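Local atomic coordinates of beta-1,4-mannanase (Cellulomonas fimi, PDB entry 2BVY), a protein that hydrolyses beta-1,4-mannan chains at internal linkages, this piece of the longer modular protein comprising the family 26 catalytic barrel and an immunoglobulin-like domain. Residues L245-S250 / S278-F283; I32-Q37 / M319-N324; D237-V242 / Q372-I377. All blocks are in the same frame, centred on the assembly; numbering follows the deposited sequence.

In the fold
From the N terminus, strand 32-37 pairs in interaction 2 with strand 318-321, which follows it by some 280 residues, closing the (beta/alpha)8 barrel. Interaction 1 is nested inside that loop: residues 245-250 pair with 278-283 after helix 254-274, joining two adjacent barrel strands near the predicted catalytic glutamates. The two contacts touch, for the backbone of Phe283 probably hydrogen-bonds to Glu320 O and Thr321 OG1. Interaction 3 starts within the same barrel loop, at 237-242, but ends beyond it at 372-377, so it crosses interaction 2 and encloses interaction 1. It ties the barrel to the immunoglobulin-like domain, its centre about 28 Å from that of interaction 2.

Interaction 1: L245-S250 / S278-F283; sequences LDTYDS and SAFTEF
In the active site of this clan GH-A hydrolase, Tyr248 hydrogen-bonds Glu282, the predicted nucleophile, from OH to OE1 (2.7 Å). The phenol reaches OE1 on its anti side, 31° out of the carboxylate plane. Asp246 lies on the same sheet face as Glu282, and its OD2 comes within 3.3 Å of Glu282 OE2. Arg171 forms a salt bridge with each of these oxygens, spanning the pair. The strands carrying these groups are neighbours in the (beta/alpha)8 barrel, and in this clan the nucleophile sits at the C-terminal end of the seventh. Their parallel pairing rests on Glu282 N to Leu245 O (3.2 Å) and Thr247 N to Glu282 O (2.7 Å). Just before Glu282 the chain turns at Phe280, the centre of an inverse gamma turn, and there the side chain of Thr281 joins in the pairing. Its OG1 sits between the backbone N and the carbonyl carbon (chi1 47°), from where it accepts from Leu245 N (3.0 Å) and donates to Asp246 OD1 (2.6 Å). The ring of Phe280 turns its edge to Leu245 O and Thr247 N, and its CE1 lies 3.8 Å from Leu245 CD1.

Interaction 2: I32-Q37 / M319-N324; sequences ILFGHQ and METWAN
Strands 32-37 and 319-321 run parallel, their axes 26° apart, joined by backbone bonds from Met319 N to Leu33 O, Gly35 N to Met319 O, Thr321 N to Gly35 O and Gln37 N to Thr321 O. This is the seam at which the last strand of the (beta/alpha)8 barrel meets the first. Glycine suits position 35, because Glu320 CG is packed 3.3 Å from Gly35 C, over the place a side chain would take. Beyond it the carboxylate of Glu320 meets the amide of Gln37 nearly coplanar: Gln37 NE2 donates to the syn lone pair of Glu320 OE2 across a short 2.5 Å. Water 2 accepts a second bond from Gln37 NE2 and donates to Glu320 OE1, which helps fix the amide's rotation. A bend at chi2 (78°) lays Gln37 along Trp322, with CG 3.7 Å from the centroid of the six-membered ring in a CH-pi contact and the amide plane only 8° from the indole. The glutamine thus serves both a polar and an aromatic neighbour. On the other sheet face, Thr321 CG2 touches Phe34 CZ and His36 CD2, both at 3.9 Å. His36 NE2 gives Asn324 OD1 a long, bent bond of 3.3 Å, coming from above the carbonyl plane of Asn324; His36 ND1 is hydrogen-bonded to Thr39 OG1, while Asn324 OD1 is held more firmly by Val332 N. At the opposite end, Ile32 CD1 packs on Met319 SD at 3.7 Å. Strand 66-70 continues the sheet beyond 32-37; strand 282-285 flanks 318-321, where Thr321 OG1 bonds Phe283 O and Trp322 meets Glu282, and helix 55-60 covers Phe34 and His36 through Val56.

Interaction 3: D237-V242 / Q372-I377; sequences DAFVDV and QPVVHI
The rings of Phe239 and His376 form an offset edge-to-face pair, the phenyl edge turned toward the imidazole face with planes at 90° and centroids 5.4 Å apart. Phe239 CZ leads the approach, 3.7 Å from His376 NE2, and one face of the phenyl carries the methyl of its own neighbour, Ala238 CB, offset toward the rim. The imidazole is fixed by hydrogen bonds to Glu195 at ND1 and Glu202 at NE2, both on helix 190-207, an environment that would probably favour a positive charge on the ring. Histidine therefore suits this place twice over, offering a flat face to Phe239 and two nitrogens to the acids. Ala238 points its CB toward the other segment, where a small methyl fits against two chains: Val374 CG1 at a tight 3.5 Å and Gln372 CD at 3.6 Å. The glutamine has CG between its backbone N and carbonyl carbon (chi1 59°) and extends from there, which brings its amide alongside Ala238. Its modelled NE2 is 3.3 Å from Ala238 N, but two donors cannot bond, so Gln372 contributes mainly by lying against the loop at Ala238. Val374 CG2 adds a looser touch on Phe239 CZ at 4.3 Å. The contact joins the loop leading into barrel strand 242-249 to strand 374-379, at one edge of the immunoglobulin-like sheet. Helix 190-207 flanks both rings, with Arg198 against Phe239 and His376, while strand 391-398 pairs with 374-379, and Val375 points away from 237-242, onto Leu458 and Val460 of strand 456-466.

Interaction 1: L245-S250 / S278-F283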
ATOM      1  N   LEU A 245      -5.888  -5.256  -4.750  1.00 27.53           N
ATOM      2  CA  LEU A 245      -6.733  -5.059  -5.915  1.00 27.26           C
ATOM      3  C   LEU A 245      -7.733  -3.959  -5.536  1.00 26.67           C
ATOM      4  O   LEU A 245      -8.367  -4.028  -4.483  1.00 24.49           O
ATOM      5  CB  LEU A 245      -7.455  -6.379  -6.220  1.00 28.70           C
ATOM      6  CG  LEU A 245      -8.206  -6.697  -7.517  1.00 29.30           C
ATOM      7  CD1 LEU A 245      -9.567  -6.059  -7.513  1.00 32.37           C
ATOM      8  CD2 LEU A 245      -7.378  -6.264  -8.711  1.00 31.49           C
ATOM      9  N   ASP A 246      -7.835  -2.931  -6.373  1.00 26.52           N
ATOM     10  CA  ASP A 246      -8.758  -1.820  -6.140  1.00 27.21           C
ATOM     11  C   ASP A 246      -9.791  -1.847  -7.267  1.00 27.68           C
ATOM     12  O   ASP A 246      -9.446  -1.706  -8.442  1.00 28.40           O
ATOM     13  CB  ASP A 246      -8.008  -0.476  -6.156  1.00 25.95           C
ATOM     14  CG  ASP A 246      -7.140  -0.269  -4.923  1.00 28.49           C
ATOM     15  OD1 ASP A 246      -6.799  -1.274  -4.261  1.00 26.90           O
ATOM     16  OD2 ASP A 246      -6.788   0.901  -4.624  1.00 25.67           O
ATOM     17  N   THR A 247     -11.059  -2.017  -6.916  1.00 27.77           N
ATOM     18  CA  THR A 247     -12.091  -2.080  -7.938  1.00 27.01           C
ATOM     19  C   THR A 247     -13.444  -1.526  -7.500  1.00 28.04           C
ATOM     20  O   THR A 247     -13.987  -1.909  -6.460  1.00 27.43           O
ATOM     21  CB  THR A 247     -12.266  -3.535  -8.409  1.00 27.02           C
ATOM     22  OG1 THR A 247     -11.022  -4.005  -8.946  1.00 29.74           O
ATOM     23  CG2 THR A 247     -13.346  -3.640  -9.474  1.00 25.09           C
ATOM     24  N   TYR A 248     -13.971  -0.612  -8.308  1.00 26.82           N
ATOM     25  CA  TYR A 248     -15.264  -0.003  -8.055  1.00 28.67           C
ATOM     26  C   TYR A 248     -16.135  -0.296  -9.264  1.00 30.09           C
ATOM     27  O   TYR A 248     -15.629  -0.487 -10.366  1.00 32.10           O
ATOM     28  CB  TYR A 248     -15.137   1.513  -7.855  1.00 26.59           C
ATOM     29  CG  TYR A 248     -14.412   1.903  -6.585  1.00 27.88           C
ATOM     30  CD1 TYR A 248     -13.018   1.850  -6.509  1.00 27.44           C
ATOM     31  CD2 TYR A 248     -15.123   2.301  -5.447  1.00 26.55           C
ATOM     32  CE1 TYR A 248     -12.348   2.182  -5.333  1.00 28.99           C
ATOM     33  CE2 TYR A 248     -14.465   2.631  -4.264  1.00 28.16           C
ATOM     34  CZ  TYR A 248     -13.074   2.570  -4.216  1.00 28.56           C
ATOM     35  OH  TYR A 248     -12.406   2.889  -3.057  1.00 27.91           O
ATOM     36  N   ASP A 249     -17.442  -0.335  -9.052  1.00 30.42           N
ATOM     37  CA  ASP A 249     -18.379  -0.625 -10.125  1.00 30.88           C
ATOM     38  C   ASP A 249     -19.729  -0.060  -9.735  1.00 31.57           C
ATOM     39  O   ASP A 249     -20.042   0.050  -8.545  1.00 30.86           O
ATOM     40  CB  ASP A 249     -18.494  -2.140 -10.316  1.00 31.26           C
ATOM     41  CG  ASP A 249     -19.746  -2.544 -11.076  1.00 32.40           C
ATOM     42  OD1 ASP A 249     -19.814  -2.313 -12.305  1.00 32.97           O
ATOM     43  OD2 ASP A 249     -20.666  -3.093 -10.436  1.00 32.57           O
ATOM     44  N   SER A 250     -20.529   0.295 -10.733  1.00 31.93           N
ATOM     45  CA  SER A 250     -21.853   0.835 -10.466  1.00 33.67           C
ATOM     46  C   SER A 250     -22.918   0.106 -11.283  1.00 34.68           C
ATOM     47  O   SER A 250     -24.075   0.527 -11.313  1.00 36.35           O
ATOM     48  CB  SER A 250     -21.887   2.338 -10.768  1.00 31.60           C
ATOM     49  OG  SER A 250     -21.521   2.582 -12.114  1.00 32.49           O
ATOM     50  N   SER A 278      -3.106 -11.970   0.148  1.00 29.05           N
ATOM     51  CA  SER A 278      -3.793 -11.217  -0.893  1.00 29.15           C
ATOM     52  C   SER A 278      -5.030 -10.611  -0.241  1.00 28.97           C
ATOM     53  O   SER A 278      -5.537 -11.141   0.753  1.00 27.58           O
ATOM     54  CB  SER A 278      -4.184 -12.110  -2.079  1.00 29.07           C
ATOM     55  OG  SER A 278      -5.054 -13.152  -1.695  1.00 29.15           O
ATOM     56  N   ALA A 279      -5.508  -9.498  -0.790  1.00 29.27           N
ATOM     57  CA  ALA A 279      -6.670  -8.823  -0.229  1.00 28.12           C
ATOM     58  C   ALA A 279      -7.309  -7.844  -1.205  1.00 27.86           C
ATOM     59  O   ALA A 279      -6.645  -7.270  -2.072  1.00 26.62           O
ATOM     60  CB  ALA A 279      -6.269  -8.084   1.052  1.00 28.76           C
ATOM     61  N   PHE A 280      -8.610  -7.658  -1.035  1.00 27.01           N
ATOM     62  CA  PHE A 280      -9.405  -6.750  -1.854  1.00 26.53           C
ATOM     63  C   PHE A 280      -9.224  -5.375  -1.195  1.00 25.97           C
ATOM     64  O   PHE A 280     -10.139  -4.873  -0.544  1.00 24.02           O
ATOM     65  CB  PHE A 280     -10.876  -7.191  -1.791  1.00 27.10           C
ATOM     66  CG  PHE A 280     -11.729  -6.696  -2.936  1.00 26.57           C
ATOM     67  CD1 PHE A 280     -11.291  -5.675  -3.774  1.00 26.22           C
ATOM     68  CD2 PHE A 280     -12.989  -7.243  -3.149  1.00 25.83           C
ATOM     69  CE1 PHE A 280     -12.100  -5.210  -4.804  1.00 28.07           C
ATOM     70  CE2 PHE A 280     -13.811  -6.783  -4.180  1.00 27.15           C
ATOM     71  CZ  PHE A 280     -13.368  -5.768  -5.008  1.00 28.17           C
ATOM     72  N   THR A 281      -8.035  -4.784  -1.368  1.00 24.13           N
ATOM     73  CA  THR A 281      -7.695  -3.497  -0.756  1.00 23.46           C
ATOM     74  C   THR A 281      -8.690  -2.345  -0.919  1.00 22.74           C
ATOM     75  O   THR A 281      -8.820  -1.520  -0.025  1.00 24.74           O
ATOM     76  CB  THR A 281      -6.284  -3.025  -1.195  1.00 21.30           C
ATOM     77  OG1 THR A 281      -6.138  -3.154  -2.614  1.00 21.14           O
ATOM     78  CG2 THR A 281      -5.221  -3.861  -0.510  1.00 24.08           C
ATOM     79  N   GLU A 282      -9.372  -2.271  -2.053  1.00 21.92           N
ATOM     80  CA  GLU A 282     -10.367  -1.223  -2.263  1.00 23.54           C
ATOM     81  C   GLU A 282     -11.508  -1.739  -3.127  1.00 23.12           C
ATOM     82  O   GLU A 282     -11.288  -2.307  -4.199  1.00 23.44           O
ATOM     83  CB  GLU A 282      -9.758   0.034  -2.921  1.00 23.25           C
ATOM     84  CG  GLU A 282      -9.205   1.060  -1.938  1.00 26.64           C
ATOM     85  CD  GLU A 282      -8.909   2.415  -2.583  1.00 28.21           C
ATOM     86  OE1 GLU A 282      -9.765   2.918  -3.347  1.00 32.04           O
ATOM     87  OE2 GLU A 282      -7.829   2.987  -2.319  1.00 26.90           O
ATOM     88  N   PHE A 283     -12.725  -1.547  -2.639  1.00 20.94           N
ATOM     89  CA  PHE A 283     -13.905  -1.964  -3.365  1.00 22.31           C
ATOM     90  C   PHE A 283     -15.040  -1.028  -2.978  1.00 22.28           C
ATOM     91  O   PHE A 283     -15.034  -0.442  -1.893  1.00 22.62           O
ATOM     92  CB  PHE A 283     -14.293  -3.398  -3.004  1.00 22.51           C
ATOM     93  CG  PHE A 283     -15.170  -3.501  -1.781  1.00 23.18           C
ATOM     94  CD1 PHE A 283     -14.618  -3.467  -0.505  1.00 23.12           C
ATOM     95  CD2 PHE A 283     -16.550  -3.610  -1.913  1.00 22.81           C
ATOM     96  CE1 PHE A 283     -15.434  -3.546   0.623  1.00 25.42           C
ATOM     97  CE2 PHE A 283     -17.376  -3.687  -0.796  1.00 23.43           C
ATOM     98  CZ  PHE A 283     -16.818  -3.658   0.477  1.00 25.71           C
TER

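Interaction 2: I32-Q37 / M319-N324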
ATOM      1  N   ILE A  32     -13.675 -12.898   5.551  1.00 32.57           N
ATOM      2  CA  ILE A  32     -12.991 -11.719   5.042  1.00 30.61           C
ATOM      3  C   ILE A  32     -13.304 -10.518   5.933  1.00 28.76           C
ATOM      4  O   ILE A  32     -14.465 -10.242   6.246  1.00 28.89           O
ATOM      5  CB  ILE A  32     -13.380 -11.436   3.557  1.00 30.24           C
ATOM      6  CG1 ILE A  32     -12.515 -10.304   2.997  1.00 30.91           C
ATOM      7  CG2 ILE A  32     -14.854 -11.087   3.447  1.00 30.34           C
ATOM      8  CD1 ILE A  32     -12.575 -10.174   1.470  1.00 30.69           C
ATOM      9  N   LEU A  33     -12.259  -9.821   6.362  1.00 27.00           N
ATOM     10  CA  LEU A  33     -12.438  -8.662   7.221  1.00 26.54           C
ATOM     11  C   LEU A  33     -12.984  -7.486   6.428  1.00 25.82           C
ATOM     12  O   LEU A  33     -12.496  -7.184   5.342  1.00 27.10           O
ATOM     13  CB  LEU A  33     -11.108  -8.242   7.856  1.00 27.75           C
ATOM     14  CG  LEU A  33     -10.195  -9.258   8.545  1.00 29.59           C
ATOM     15  CD1 LEU A  33      -9.593  -8.592   9.761  1.00 29.22           C
ATOM     16  CD2 LEU A  33     -10.955 -10.511   8.946  1.00 29.21           C
ATOM     17  N   PHE A  34     -14.006  -6.833   6.960  1.00 25.13           N
ATOM     18  CA  PHE A  34     -14.561  -5.666   6.299  1.00 23.97           C
ATOM     19  C   PHE A  34     -13.803  -4.443   6.809  1.00 23.41           C
ATOM     20  O   PHE A  34     -13.553  -4.319   8.007  1.00 23.53           O
ATOM     21  CB  PHE A  34     -16.040  -5.489   6.617  1.00 23.60           C
ATOM     22  CG  PHE A  34     -16.587  -4.179   6.139  1.00 23.90           C
ATOM     23  CD1 PHE A  34     -16.737  -3.935   4.775  1.00 24.22           C
ATOM     24  CD2 PHE A  34     -16.881  -3.166   7.038  1.00 22.90           C
ATOM     25  CE1 PHE A  34     -17.169  -2.691   4.315  1.00 24.62           C
ATOM     26  CE2 PHE A  34     -17.313  -1.920   6.591  1.00 24.51           C
ATOM     27  CZ  PHE A  34     -17.455  -1.686   5.221  1.00 24.86           C
ATOM     28  N   GLY A  35     -13.442  -3.545   5.902  1.00 23.95           N
ATOM     29  CA  GLY A  35     -12.714  -2.353   6.298  1.00 24.19           C
ATOM     30  C   GLY A  35     -13.379  -1.113   5.764  1.00 24.11           C
ATOM     31  O   GLY A  35     -14.065  -1.164   4.750  1.00 23.03           O
ATOM     32  N   HIS A  36     -13.174   0.009   6.444  1.00 25.52           N
ATOM     33  CA  HIS A  36     -13.779   1.272   6.038  1.00 24.30           C
ATOM     34  C   HIS A  36     -12.798   2.413   6.290  1.00 24.44           C
ATOM     35  O   HIS A  36     -12.213   2.509   7.367  1.00 24.89           O
ATOM     36  CB  HIS A  36     -15.064   1.516   6.842  1.00 22.51           C
ATOM     37  CG  HIS A  36     -15.815   2.744   6.430  1.00 22.55           C
ATOM     38  ND1 HIS A  36     -16.492   3.537   7.330  1.00 22.92           N
ATOM     39  CD2 HIS A  36     -16.027   3.296   5.208  1.00 22.76           C
ATOM     40  CE1 HIS A  36     -17.090   4.524   6.681  1.00 23.58           C
ATOM     41  NE2 HIS A  36     -16.824   4.399   5.392  1.00 22.85           N
ATOM     42  N   GLN A  37     -12.625   3.273   5.292  1.00 24.62           N
ATOM     43  CA  GLN A  37     -11.715   4.416   5.386  1.00 24.71           C
ATOM     44  C   GLN A  37     -12.282   5.530   6.279  1.00 25.13           C
ATOM     45  O   GLN A  37     -13.465   5.869   6.183  1.00 23.75           O
ATOM     46  CB  GLN A  37     -11.459   4.972   3.982  1.00 24.39           C
ATOM     47  CG  GLN A  37     -10.448   6.108   3.915  1.00 22.96           C
ATOM     48  CD  GLN A  37      -9.012   5.628   4.003  1.00 24.58           C
ATOM     49  OE1 GLN A  37      -8.073   6.431   3.986  1.00 27.10           O
ATOM     50  NE2 GLN A  37      -8.828   4.320   4.090  1.00 18.78           N
ATOM     51  N   MET A 319     -11.500  -6.589   2.723  1.00 26.80           N
ATOM     52  CA  MET A 319     -12.044  -5.734   1.683  1.00 26.69           C
ATOM     53  C   MET A 319     -12.478  -4.444   2.361  1.00 25.89           C
ATOM     54  O   MET A 319     -13.314  -4.456   3.265  1.00 25.91           O
ATOM     55  CB  MET A 319     -13.215  -6.421   0.948  1.00 25.32           C
ATOM     56  CG  MET A 319     -14.430  -6.774   1.794  1.00 28.28           C
ATOM     57  SD  MET A 319     -15.514  -8.003   0.986  1.00 30.26           S
ATOM     58  CE  MET A 319     -16.096  -7.092  -0.436  1.00 24.64           C
ATOM     59  N   GLU A 320     -11.873  -3.339   1.932  1.00 24.72           N
ATOM     60  CA  GLU A 320     -12.140  -2.016   2.489  1.00 24.46           C
ATOM     61  C   GLU A 320     -12.872  -1.129   1.491  1.00 23.98           C
ATOM     62  O   GLU A 320     -12.483  -1.060   0.321  1.00 23.74           O
ATOM     63  CB  GLU A 320     -10.814  -1.326   2.860  1.00 24.87           C
ATOM     64  CG  GLU A 320     -10.971  -0.076   3.750  1.00 27.16           C
ATOM     65  CD  GLU A 320      -9.856   0.966   3.563  1.00 28.81           C
ATOM     66  OE1 GLU A 320      -8.708   0.606   3.224  1.00 29.74           O
ATOM     67  OE2 GLU A 320     -10.132   2.162   3.768  1.00 29.12           O
ATOM     68  N   THR A 321     -13.930  -0.457   1.935  1.00 22.38           N
ATOM     69  CA  THR A 321     -14.623   0.444   1.030  1.00 23.02           C
ATOM     70  C   THR A 321     -14.245   1.859   1.472  1.00 22.62           C
ATOM     71  O   THR A 321     -13.686   2.036   2.558  1.00 20.87           O
ATOM     72  CB  THR A 321     -16.156   0.218   1.025  1.00 22.26           C
ATOM     73  OG1 THR A 321     -16.705   0.840  -0.142  1.00 23.90           O
ATOM     74  CG2 THR A 321     -16.812   0.791   2.271  1.00 20.37           C
ATOM     75  N   TRP A 322     -14.537   2.864   0.651  1.00 23.26           N
ATOM     76  CA  TRP A 322     -14.114   4.216   0.984  1.00 23.25           C
ATOM     77  C   TRP A 322     -14.888   5.036   2.015  1.00 23.32           C
ATOM     78  O   TRP A 322     -15.943   4.635   2.511  1.00 24.25           O
ATOM     79  CB  TRP A 322     -13.921   5.027  -0.296  1.00 22.85           C
ATOM     80  CG  TRP A 322     -12.702   5.900  -0.214  1.00 23.59           C
ATOM     81  CD1 TRP A 322     -12.649   7.260  -0.358  1.00 22.49           C
ATOM     82  CD2 TRP A 322     -11.363   5.472   0.070  1.00 22.17           C
ATOM     83  NE1 TRP A 322     -11.356   7.703  -0.178  1.00 23.20           N
ATOM     84  CE2 TRP A 322     -10.549   6.626   0.082  1.00 23.97           C
ATOM     85  CE3 TRP A 322     -10.771   4.224   0.311  1.00 22.31           C
ATOM     86  CZ2 TRP A 322      -9.169   6.567   0.328  1.00 24.60           C
ATOM     87  CZ3 TRP A 322      -9.399   4.167   0.555  1.00 21.53           C
ATOM     88  CH2 TRP A 322      -8.616   5.331   0.560  1.00 22.84           C
ATOM     89  N   ALA A 323     -14.331   6.201   2.324  1.00 23.17           N
ATOM     90  CA  ALA A 323     -14.865   7.102   3.345  1.00 24.46           C
ATOM     91  C   ALA A 323     -16.250   7.700   3.156  1.00 24.52           C
ATOM     92  O   ALA A 323     -16.754   7.851   2.037  1.00 24.04           O
ATOM     93  CB  ALA A 323     -13.859   8.228   3.602  1.00 22.57           C
ATOM     94  N   ASN A 324     -16.848   8.049   4.292  1.00 24.31           N
ATOM     95  CA  ASN A 324     -18.164   8.664   4.336  1.00 26.17           C
ATOM     96  C   ASN A 324     -17.979  10.173   4.563  1.00 27.27           C
ATOM     97  O   ASN A 324     -18.294  10.712   5.632  1.00 24.67           O
ATOM     98  CB  ASN A 324     -18.991   8.030   5.464  1.00 25.36           C
ATOM     99  CG  ASN A 324     -19.752   6.793   5.007  1.00 26.72           C
ATOM    100  OD1 ASN A 324     -19.323   6.081   4.091  1.00 27.34           O
ATOM    101  ND2 ASN A 324     -20.888   6.525   5.649  1.00 26.66           N
TER
HETATM  102  O   HOH W   1     -15.720   7.406   6.857  1.00 19.39           O
HETATM  103  O   HOH W   2      -6.523   2.942   3.353  1.00 35.85           O

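Interaction 3: D237-V242 / Q372-I377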
ATOM      1  N   ASP A 237       9.174  -9.841  -4.496  1.00 30.09           N
ATOM      2  CA  ASP A 237       8.888 -10.590  -3.274  1.00 31.70           C
ATOM      3  C   ASP A 237       9.509  -9.988  -2.019  1.00 31.51           C
ATOM      4  O   ASP A 237       8.933 -10.070  -0.937  1.00 31.68           O
ATOM      5  CB  ASP A 237       9.347 -12.056  -3.402  1.00 34.09           C
ATOM      6  CG  ASP A 237       8.677 -12.786  -4.557  1.00 36.16           C
ATOM      7  OD1 ASP A 237       7.519 -12.447  -4.883  1.00 38.26           O
ATOM      8  OD2 ASP A 237       9.302 -13.706  -5.138  1.00 36.85           O
ATOM      9  N   ALA A 238      10.675  -9.370  -2.157  1.00 31.18           N
ATOM     10  CA  ALA A 238      11.348  -8.787  -1.003  1.00 30.14           C
ATOM     11  C   ALA A 238      10.756  -7.453  -0.546  1.00 30.92           C
ATOM     12  O   ALA A 238      11.199  -6.889   0.458  1.00 30.35           O
ATOM     13  CB  ALA A 238      12.828  -8.605  -1.314  1.00 30.21           C
ATOM     14  N   PHE A 239       9.750  -6.952  -1.261  1.00 29.87           N
ATOM     15  CA  PHE A 239       9.179  -5.653  -0.907  1.00 29.24           C
ATOM     16  C   PHE A 239       7.686  -5.614  -0.619  1.00 28.45           C
ATOM     17  O   PHE A 239       7.180  -4.593  -0.157  1.00 27.59           O
ATOM     18  CB  PHE A 239       9.492  -4.652  -2.023  1.00 29.39           C
ATOM     19  CG  PHE A 239      10.958  -4.525  -2.321  1.00 30.58           C
ATOM     20  CD1 PHE A 239      11.781  -3.756  -1.505  1.00 31.68           C
ATOM     21  CD2 PHE A 239      11.521  -5.209  -3.385  1.00 29.94           C
ATOM     22  CE1 PHE A 239      13.144  -3.674  -1.742  1.00 32.13           C
ATOM     23  CE2 PHE A 239      12.884  -5.137  -3.634  1.00 32.99           C
ATOM     24  CZ  PHE A 239      13.700  -4.367  -2.809  1.00 33.87           C
ATOM     25  N   VAL A 240       6.985  -6.712  -0.877  1.00 27.85           N
ATOM     26  CA  VAL A 240       5.545  -6.743  -0.674  1.00 27.91           C
ATOM     27  C   VAL A 240       5.068  -7.874   0.228  1.00 29.63           C
ATOM     28  O   VAL A 240       5.482  -9.021   0.066  1.00 31.17           O
ATOM     29  CB  VAL A 240       4.810  -6.876  -2.034  1.00 27.43           C
ATOM     30  CG1 VAL A 240       3.294  -6.836  -1.830  1.00 24.60           C
ATOM     31  CG2 VAL A 240       5.262  -5.771  -2.979  1.00 27.45           C
ATOM     32  N   ASP A 241       4.186  -7.540   1.166  1.00 28.88           N
ATOM     33  CA  ASP A 241       3.608  -8.520   2.088  1.00 30.26           C
ATOM     34  C   ASP A 241       2.177  -8.836   1.673  1.00 28.81           C
ATOM     35  O   ASP A 241       1.720  -9.976   1.783  1.00 27.34           O
ATOM     36  CB  ASP A 241       3.573  -7.985   3.525  1.00 31.48           C
ATOM     37  CG  ASP A 241       4.945  -7.885   4.150  1.00 34.22           C
ATOM     38  OD1 ASP A 241       5.687  -8.892   4.107  1.00 35.68           O
ATOM     39  OD2 ASP A 241       5.274  -6.805   4.692  1.00 33.53           O
ATOM     40  N   VAL A 242       1.469  -7.812   1.206  1.00 27.54           N
ATOM     41  CA  VAL A 242       0.084  -7.986   0.792  1.00 25.44           C
ATOM     42  C   VAL A 242      -0.144  -7.584  -0.663  1.00 24.96           C
ATOM     43  O   VAL A 242       0.224  -6.481  -1.071  1.00 23.53           O
ATOM     44  CB  VAL A 242      -0.856  -7.157   1.705  1.00 24.82           C
ATOM     45  CG1 VAL A 242      -2.301  -7.323   1.262  1.00 23.31           C
ATOM     46  CG2 VAL A 242      -0.686  -7.595   3.153  1.00 24.61           C
ATOM     47  N   GLN A 372      15.639 -12.065   2.362  1.00 53.91           N
ATOM     48  CA  GLN A 372      16.203 -12.581   1.120  1.00 54.66           C
ATOM     49  C   GLN A 372      17.144 -11.555   0.487  1.00 53.41           C
ATOM     50  O   GLN A 372      16.858 -10.354   0.476  1.00 52.76           O
ATOM     51  CB  GLN A 372      15.083 -12.935   0.134  1.00 56.81           C
ATOM     52  CG  GLN A 372      14.185 -11.762  -0.235  1.00 60.53           C
ATOM     53  CD  GLN A 372      13.029 -12.157  -1.146  1.00 62.42           C
ATOM     54  OE1 GLN A 372      13.235 -12.571  -2.294  1.00 63.24           O
ATOM     55  NE2 GLN A 372      11.805 -12.033  -0.635  1.00 61.77           N
ATOM     56  N   PRO A 373      18.296 -12.019  -0.029  1.00 51.92           N
ATOM     57  CA  PRO A 373      19.273 -11.130  -0.665  1.00 50.26           C
ATOM     58  C   PRO A 373      18.699 -10.539  -1.939  1.00 47.99           C
ATOM     59  O   PRO A 373      18.112 -11.251  -2.758  1.00 46.72           O
ATOM     60  CB  PRO A 373      20.454 -12.056  -0.951  1.00 51.00           C
ATOM     61  CG  PRO A 373      20.353 -13.081   0.142  1.00 52.33           C
ATOM     62  CD  PRO A 373      18.867 -13.364   0.158  1.00 52.40           C
ATOM     63  N   VAL A 374      18.860  -9.231  -2.096  1.00 46.26           N
ATOM     64  CA  VAL A 374      18.366  -8.546  -3.280  1.00 42.95           C
ATOM     65  C   VAL A 374      19.321  -7.452  -3.685  1.00 40.94           C
ATOM     66  O   VAL A 374      20.034  -6.884  -2.859  1.00 39.81           O
ATOM     67  CB  VAL A 374      16.984  -7.882  -3.050  1.00 43.12           C
ATOM     68  CG1 VAL A 374      15.929  -8.937  -2.790  1.00 43.77           C
ATOM     69  CG2 VAL A 374      17.065  -6.896  -1.894  1.00 41.71           C
ATOM     70  N   VAL A 375      19.325  -7.169  -4.977  1.00 39.12           N
ATOM     71  CA  VAL A 375      20.148  -6.119  -5.524  1.00 38.18           C
ATOM     72  C   VAL A 375      19.326  -5.479  -6.628  1.00 37.10           C
ATOM     73  O   VAL A 375      18.718  -6.170  -7.446  1.00 36.99           O
ATOM     74  CB  VAL A 375      21.475  -6.664  -6.116  1.00 39.88           C
ATOM     75  CG1 VAL A 375      21.189  -7.704  -7.194  1.00 40.60           C
ATOM     76  CG2 VAL A 375      22.295  -5.514  -6.695  1.00 40.64           C
ATOM     77  N   HIS A 376      19.273  -4.154  -6.622  1.00 34.79           N
ATOM     78  CA  HIS A 376      18.548  -3.431  -7.650  1.00 33.20           C
ATOM     79  C   HIS A 376      19.199  -2.067  -7.841  1.00 31.77           C
ATOM     80  O   HIS A 376      19.817  -1.524  -6.926  1.00 32.59           O
ATOM     81  CB  HIS A 376      17.047  -3.317  -7.294  1.00 29.82           C
ATOM     82  CG  HIS A 376      16.764  -2.612  -6.003  1.00 28.85           C
ATOM     83  ND1 HIS A 376      16.410  -1.280  -5.943  1.00 28.85           N
ATOM     84  CD2 HIS A 376      16.742  -3.064  -4.726  1.00 28.49           C
ATOM     85  CE1 HIS A 376      16.179  -0.943  -4.687  1.00 26.61           C
ATOM     86  NE2 HIS A 376      16.373  -2.007  -3.929  1.00 27.41           N
ATOM     87  N   ILE A 377      19.090  -1.535  -9.051  1.00 31.53           N
ATOM     88  CA  ILE A 377      19.683  -0.245  -9.373  1.00 29.74           C
ATOM     89  C   ILE A 377      18.626   0.847  -9.227  1.00 29.59           C
ATOM     90  O   ILE A 377      17.685   0.920 -10.016  1.00 29.01           O
ATOM     91  CB  ILE A 377      20.263  -0.280 -10.819  1.00 29.21           C
ATOM     92  CG1 ILE A 377      21.384  -1.327 -10.888  1.00 28.61           C
ATOM     93  CG2 ILE A 377      20.803   1.088 -11.222  1.00 27.93           C
ATOM     94  CD1 ILE A 377      21.783  -1.727 -12.301  1.00 28.51           C
TER